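Local coordinates for protein dally-like, isoform A (Drosophila melanogaster, PDB 6XTZ) that is the core of a cell-surface glypican that binds Wnt and Hedgehog proteins and shields the palmitoleate lipid of Wnt so that it can signal at a distance, at residues A520-L523 / S524-K527; S77-L80 / G81-T85; R35-Y39 / C40-S44. The protein carries 5 engineered substitutions. All coordinates share one frame; numbering follows the deposited sequence.

Contact 1 of 3, residues A520-L523 / S524-K527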
loop_
_atom_site.group_PDB
_atom_site.type_symbol
_atom_site.label_atom_id
_atom_site.label_comp_id
_atom_site.label_asym_id
_atom_site.label_seq_id
_atom_site.Cartn_x
_atom_site.Cartn_y
_atom_site.Cartn_z
ATOM N N ALA A 520 -15.847 3.598 1.866
ATOM C CA ALA A 520 -15.972 2.560 2.885
ATOM C C ALA A 520 -15.276 1.273 2.458
ATOM O O ALA A 520 -14.500 0.692 3.226
ATOM C CB ALA A 520 -17.447 2.301 3.191
ATOM N N SER A 521 -15.544 0.809 1.235
ATOM C CA SER A 521 -14.932 -0.435 0.776
ATOM C C SER A 521 -13.431 -0.271 0.572
ATOM O O SER A 521 -12.662 -1.208 0.815
ATOM C CB SER A 521 -15.602 -0.905 -0.514
ATOM O OG SER A 521 -15.431 0.045 -1.549
ATOM N N GLN A 522 -12.995 0.908 0.126
ATOM C CA GLN A 522 -11.565 1.158 -0.025
ATOM C C GLN A 522 -10.877 1.241 1.329
ATOM O O GLN A 522 -9.727 0.811 1.477
ATOM C CB GLN A 522 -11.332 2.440 -0.821
ATOM C CG GLN A 522 -11.335 2.239 -2.320
ATOM C CD GLN A 522 -12.584 1.536 -2.811
ATOM O OE1 GLN A 522 -13.701 1.998 -2.578
ATOM N NE2 GLN A 522 -12.401 0.407 -3.485
ATOM N N LEU A 523 -11.563 1.799 2.326
ATOM C CA LEU A 523 -11.011 1.828 3.673
ATOM C C LEU A 523 -10.919 0.424 4.255
ATOM O O LEU A 523 -9.954 0.095 4.954
ATOM C CB LEU A 523 -11.868 2.728 4.559
ATOM C CG LEU A 523 -11.269 3.181 5.886
ATOM C CD1 LEU A 523 -10.010 3.997 5.647
ATOM C CD2 LEU A 523 -12.299 3.986 6.657
ATOM N N SER A 524 -11.908 -0.424 3.963
ATOM C CA SER A 524 -11.911 -1.779 4.503
ATOM C C SER A 524 -10.827 -2.636 3.859
ATOM O O SER A 524 -10.179 -3.438 4.542
ATOM C CB SER A 524 -13.287 -2.414 4.309
ATOM O OG SER A 524 -13.329 -3.721 4.851
ATOM N N HIS A 525 -10.619 -2.486 2.548
ATOM C CA HIS A 525 -9.560 -3.239 1.881
ATOM C C HIS A 525 -8.184 -2.799 2.365
ATOM O O HIS A 525 -7.294 -3.636 2.565
ATOM C CB HIS A 525 -9.667 -3.074 0.365
ATOM C CG HIS A 525 -10.877 -3.721 -0.232
ATOM N ND1 HIS A 525 -11.485 -4.824 0.327
ATOM C CD2 HIS A 525 -11.594 -3.419 -1.340
ATOM C CE1 HIS A 525 -12.522 -5.175 -0.413
ATOM N NE2 HIS A 525 -12.610 -4.337 -1.430
ATOM N N LEU A 526 -7.990 -1.491 2.555
ATOM C CA LEU A 526 -6.702 -1.001 3.032
ATOM C C LEU A 526 -6.408 -1.498 4.441
ATOM O O LEU A 526 -5.283 -1.918 4.733
ATOM C CB LEU A 526 -6.665 0.526 2.981
ATOM C CG LEU A 526 -5.337 1.174 3.374
ATOM C CD1 LEU A 526 -4.215 0.691 2.467
ATOM C CD2 LEU A 526 -5.441 2.689 3.339
ATOM N N LYS A 527 -7.407 -1.464 5.328
ATOM C CA LYS A 527 -7.204 -1.982 6.677
ATOM C C LYS A 527 -6.957 -3.486 6.656
ATOM O O LYS A 527 -6.189 -4.008 7.471
ATOM C CB LYS A 527 -8.407 -1.655 7.562
ATOM C CG LYS A 527 -8.570 -0.181 7.889
ATOM C CD LYS A 527 -9.790 0.056 8.769
ATOM C CE LYS A 527 -9.969 1.532 9.083
ATOM N NZ LYS A 527 -11.198 1.787 9.888
#
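Leu523 turns its CG away from its own backbone N (chi1 -164°), and Lys527, one helical turn later, turns CG away from its carbonyl carbon (chi1 -69°). The i to i+4 spacing puts both residues on one flank of the helix, and these torsions bring the extended lysine chain across the branches of the leucine. The aliphatic part of the lysine passes the isobutyl group at an angle. The touch lies near the far end of the lysine, where CE comes 3.8 Å from Leu523 CG. The branch CD2 of Leu523 reaches on toward the ammonium and lies 4.1 Å from Lys527 NZ. At the root of the lysine, CG rests 3.3 Å from Leu523 O. That oxygen also accepts from Lys527 N at 3.0 Å.

The pair belongs to helix 513-538 of the all-helical glypican core. The same spacing sets the backbone bonds, which run from Ser524, His525, Leu526 and Lys527 back to Ala520, Ser521, Gln522 and Leu523. His525 leans back along the helix, and one face of its imidazole lies under Ser521 O. The oxygen sits 3.1 Å above the ring plane, displaced toward the rim. It also accepts from His525 N, so the backbone bond and the ring contact involve the same carbonyl.

Leu523 also touches Glu264 of helix 263-283, and Lys527 touches Glu268 there. With an alanine in place of Leu523, both the crossing of CE over CG and the touch on Glu264 would probably be lost, and the lysine is then likely to be held less closely, by Glu268. Leu526 is buried against Phe265 and Glu268 of the same helix. His525 and Gln522 meet Val213 of helix 185-216.

Contact 2 of 3, residues S77-L80 / G81-T85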
loop_
_atom_site.group_PDB
_atom_site.type_symbol
_atom_site.label_atom_id
_atom_site.label_comp_id
_atom_site.label_asym_id
_atom_site.label_seq_id
_atom_site.Cartn_x
_atom_site.Cartn_y
_atom_site.Cartn_z
ATOM N N SER A 77 -0.775 5.490 -8.043
ATOM C CA SER A 77 -1.395 4.181 -8.224
ATOM C C SER A 77 -0.705 3.389 -9.328
ATOM O O SER A 77 -0.503 2.176 -9.199
ATOM C CB SER A 77 -2.883 4.347 -8.530
ATOM O OG SER A 77 -3.511 3.091 -8.715
ATOM N N GLY A 78 -0.333 4.059 -10.422
ATOM C CA GLY A 78 0.316 3.362 -11.519
ATOM C C GLY A 78 1.703 2.863 -11.162
ATOM O O GLY A 78 2.078 1.741 -11.514
ATOM N N ILE A 79 2.484 3.688 -10.461
ATOM C CA ILE A 79 3.834 3.289 -10.075
ATOM C C ILE A 79 3.788 2.118 -9.102
ATOM O O ILE A 79 4.454 1.096 -9.303
ATOM C CB ILE A 79 4.600 4.485 -9.481
ATOM C CG1 ILE A 79 4.930 5.506 -10.572
ATOM C CG2 ILE A 79 5.869 4.017 -8.786
ATOM C CD1 ILE A 79 5.619 6.753 -10.053
ATOM N N LEU A 80 2.996 2.244 -8.032
ATOM C CA LEU A 80 2.904 1.165 -7.053
ATOM C C LEU A 80 2.341 -0.107 -7.670
ATOM O O LEU A 80 2.746 -1.212 -7.292
ATOM C CB LEU A 80 2.048 1.599 -5.863
ATOM C CG LEU A 80 2.550 2.805 -5.069
ATOM C CD1 LEU A 80 1.684 3.036 -3.841
ATOM C CD2 LEU A 80 4.008 2.622 -4.675
ATOM N N GLY A 81 1.411 0.025 -8.618
ATOM C CA GLY A 81 0.858 -1.153 -9.261
ATOM C C GLY A 81 1.870 -1.878 -10.127
ATOM O O GLY A 81 1.918 -3.112 -10.140
ATOM N N SER A 82 2.696 -1.127 -10.859
ATOM C CA SER A 82 3.677 -1.762 -11.732
ATOM C C SER A 82 4.832 -2.347 -10.929
ATOM O O SER A 82 5.368 -3.404 -11.282
ATOM C CB SER A 82 4.189 -0.763 -12.768
ATOM O OG SER A 82 4.934 0.275 -12.157
ATOM N N LYS A 83 5.233 -1.674 -9.846
ATOM C CA LYS A 83 6.279 -2.220 -8.986
ATOM C C LYS A 83 5.825 -3.504 -8.307
ATOM O O LYS A 83 6.639 -4.406 -8.077
ATOM C CB LYS A 83 6.700 -1.187 -7.941
ATOM C CG LYS A 83 7.379 0.047 -8.516
ATOM C CD LYS A 83 8.712 -0.292 -9.164
ATOM C CE LYS A 83 9.388 0.962 -9.693
ATOM N NZ LYS A 83 10.716 0.680 -10.305
ATOM N N ALA A 84 4.536 -3.603 -7.973
ATOM C CA ALA A 84 4.009 -4.853 -7.436
ATOM C C ALA A 84 4.057 -5.959 -8.480
ATOM O O ALA A 84 4.349 -7.116 -8.155
ATOM C CB ALA A 84 2.582 -4.648 -6.931
ATOM N N THR A 85 3.776 -5.622 -9.742
ATOM C CA THR A 85 3.852 -6.617 -10.807
ATOM C C THR A 85 5.293 -7.044 -11.062
ATOM O O THR A 85 5.564 -8.230 -11.293
ATOM C CB THR A 85 3.222 -6.065 -12.087
ATOM O OG1 THR A 85 1.827 -5.826 -11.867
ATOM C CG2 THR A 85 3.385 -7.050 -13.239
#
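Four backbone bonds of alpha-helical i to i+4 spacing join Ser77-Leu80 to Gly81-Ala84, and the one from Lys83 N to Ile79 O, 2.9 Å long, is the straightest at the hydrogen, with an angle of 165°. Ser82 OG lies between its own backbone N and carbonyl carbon (chi1 66°), which turns it back along the helix to give a hydrogen bond of 3.0 Å to Ile79 O. The hydroxyl comes from well off the carbonyl direction, at a C=O...OG angle of 118°, while Lys83 N approaches almost head-on. A serine hydroxyl bonded back to a carbonyl of the preceding turn is a common feature of helices, and here it gives Ile79 O two donors.

Lys83 CG lies close to the same oxygen, 3.2 Å from Ile79 O. The chain then bends at chi2 and leads away from the turn. The methyl CG2 of Ile79 stays 4.3 Å from Lys83 CG. Further on, Thr85 OG1 and Thr85 N both donate to Gly81 O, from opposite faces of its plane.

The turn belongs to the long helix 51-110 of the glypican core. Leu80 and Ala84 pack on Leu207 of helix 185-216, and Ser77 O accepts from Ser211 OG there. Ile79 and Lys83 turn to helix 441-455, where both touch Arg452 and Lys83 NZ forms a salt bridge with Asp448.

Contact 3 of 3, residues R35-Y39 / C40-S44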
loop_
_atom_site.group_PDB
_atom_site.type_symbol
_atom_site.label_atom_id
_atom_site.label_comp_id
_atom_site.label_asym_id
_atom_site.label_seq_id
_atom_site.Cartn_x
_atom_site.Cartn_y
_atom_site.Cartn_z
ATOM N N ARG A 35 -26.832 42.157 -5.707
ATOM C CA ARG A 35 -26.439 41.243 -4.633
ATOM C C ARG A 35 -26.999 39.863 -4.960
ATOM O O ARG A 35 -28.011 39.440 -4.396
ATOM C CB ARG A 35 -26.942 41.725 -3.268
ATOM C CG ARG A 35 -26.470 43.094 -2.822
ATOM C CD ARG A 35 -26.491 43.145 -1.303
ATOM N NE ARG A 35 -26.605 44.492 -0.757
ATOM C CZ ARG A 35 -26.459 44.775 0.533
ATOM N NH1 ARG A 35 -26.586 46.023 0.962
ATOM N NH2 ARG A 35 -26.175 43.808 1.395
ATOM N N VAL A 36 -26.336 39.151 -5.870
ATOM C CA VAL A 36 -26.835 37.849 -6.302
ATOM C C VAL A 36 -25.708 36.826 -6.367
ATOM O O VAL A 36 -25.917 35.691 -6.814
ATOM C CB VAL A 36 -27.550 37.953 -7.661
ATOM C CG1 VAL A 36 -28.876 38.689 -7.517
ATOM C CG2 VAL A 36 -26.655 38.643 -8.677
ATOM N N LEU A 37 -24.511 37.207 -5.928
ATOM C CA LEU A 37 -23.398 36.269 -5.933
ATOM C C LEU A 37 -23.648 35.146 -4.935
ATOM O O LEU A 37 -24.108 35.376 -3.812
ATOM C CB LEU A 37 -22.082 36.982 -5.614
ATOM C CG LEU A 37 -21.599 37.993 -6.658
ATOM C CD1 LEU A 37 -20.168 38.428 -6.368
ATOM C CD2 LEU A 37 -21.723 37.426 -8.067
ATOM N N ARG A 38 -23.346 33.920 -5.363
ATOM C CA ARG A 38 -23.575 32.722 -4.563
ATOM C C ARG A 38 -22.448 32.431 -3.585
ATOM O O ARG A 38 -22.708 31.935 -2.483
ATOM C CB ARG A 38 -23.767 31.508 -5.476
ATOM C CG ARG A 38 -25.016 31.561 -6.333
ATOM C CD ARG A 38 -25.163 30.294 -7.162
ATOM N NE ARG A 38 -24.195 30.229 -8.252
ATOM C CZ ARG A 38 -24.145 29.245 -9.144
ATOM N NH1 ARG A 38 -25.009 28.242 -9.074
ATOM N NH2 ARG A 38 -23.235 29.266 -10.109
ATOM N N TYR A 39 -21.206 32.717 -3.963
ATOM C CA TYR A 39 -20.052 32.337 -3.160
ATOM C C TYR A 39 -19.276 33.537 -2.644
ATOM O O TYR A 39 -18.918 33.572 -1.461
ATOM C CB TYR A 39 -19.125 31.423 -3.974
ATOM C CG TYR A 39 -19.861 30.346 -4.735
ATOM C CD1 TYR A 39 -20.661 29.423 -4.072
ATOM C CD2 TYR A 39 -19.754 30.245 -6.116
ATOM C CE1 TYR A 39 -21.336 28.435 -4.762
ATOM C CE2 TYR A 39 -20.425 29.260 -6.815
ATOM C CZ TYR A 39 -21.215 28.360 -6.132
ATOM O OH TYR A 39 -21.884 27.377 -6.823
ATOM N N CYS A 40 -19.000 34.521 -3.493
ATOM C CA CYS A 40 -18.344 35.729 -3.021
ATOM C C CYS A 40 -19.320 36.575 -2.211
ATOM O O CYS A 40 -20.538 36.386 -2.253
ATOM C CB CYS A 40 -17.796 36.548 -4.190
ATOM S SG CYS A 40 -16.760 35.629 -5.345
ATOM N N GLU A 41 -18.765 37.523 -1.463
ATOM C CA GLU A 41 -19.585 38.485 -0.745
ATOM C C GLU A 41 -20.114 39.540 -1.709
ATOM O O GLU A 41 -19.398 40.003 -2.601
ATOM C CB GLU A 41 -18.782 39.152 0.373
ATOM C CG GLU A 41 -19.605 40.098 1.238
ATOM C CD GLU A 41 -18.787 40.761 2.330
ATOM O OE1 GLU A 41 -17.544 40.651 2.294
ATOM O OE2 GLU A 41 -19.390 41.391 3.227
ATOM N N SER A 42 -21.383 39.909 -1.529
ATOM C CA SER A 42 -22.033 40.966 -2.300
ATOM C C SER A 42 -22.452 42.062 -1.329
ATOM O O SER A 42 -23.617 42.122 -0.912
ATOM C CB SER A 42 -23.232 40.435 -3.080
ATOM O OG SER A 42 -22.818 39.724 -4.229
ATOM N N PRO A 43 -21.531 42.932 -0.936
ATOM C CA PRO A 43 -21.851 43.976 0.036
ATOM C C PRO A 43 -22.600 45.125 -0.632
ATOM O O PRO A 43 -22.849 45.126 -1.836
ATOM C CB PRO A 43 -20.474 44.414 0.537
ATOM C CG PRO A 43 -19.582 44.189 -0.629
ATOM C CD PRO A 43 -20.115 42.969 -1.340
ATOM N N SER A 44 -22.960 46.115 0.187
ATOM C CA SER A 44 -23.644 47.292 -0.335
ATOM C C SER A 44 -22.734 48.121 -1.232
ATOM O O SER A 44 -23.214 48.763 -2.174
ATOM C CB SER A 44 -24.172 48.142 0.820
ATOM O OG SER A 44 -23.180 48.315 1.817
HETATM O O HOH W 1 -24.338 40.398 -7.164
#
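Arg35 stretches along Ser42-Ser44, where the loop doubles back and its two arms run 158° apart. Arg35 CB lies 3.9 Å from Ser42 CB. Arg35 CG passes Ser42 O, and Arg35 CD comes closer to that oxygen, at 3.1 Å. Arg35 NE is still nearest Ser42 O, at 3.8 Å. The extended chain then lays one face of the guanidinium over the Pro43-Ser44 peptide, with Ser44 N 3.7 Å above the plane. At the tip, NH1 packs against Ser44 CB, while NH2 stays nearest Ser42 O.

Deeper in the loop, Leu37 points toward the returning arm. Its CG lies opposite the carbonyl carbon (chi1 -66°), which sets CG against Ser42 OG and CD1 in apolar contact with Cys40 CB. A water accepts from Val36 N at 2.7 Å and makes a weak bond with Ser42 OG, linking the two arms. Neither segment is helix or strand.

The loop joins helix 14-19 to helix 51-110. Glu54 of the latter accepts from the backbone N atoms of Arg38, Tyr39 and Cys40, and Tyr39 packs on Ala58. Cys40 forms a disulfide with Cys236 of helix 236-239, and Glu41 forms a salt bridge with Lys240 just beyond it.

From the N terminus, contact 3 comes first, in the loop between helices 14-19 and 51-110. The Cys40-Cys236 disulfide ties it to helix 236-239, and Glu54 ties it to the start of helix 51-110. Contact 2 follows within that helix, and contact 1 lies near the end of the chain, on helix 513-538. Each spans adjacent residues and closes no long loop; the three stand in series, and none nests or crosses. Contact 3 sits at one end of the elongated molecule, its centre about 47 Å from that of contact 2. Contacts 1 and 2 lie about 19 Å apart between centres. Helix 185-216 meets both, while helix 441-455 flanks contact 2 and helix 263-283 contact 1.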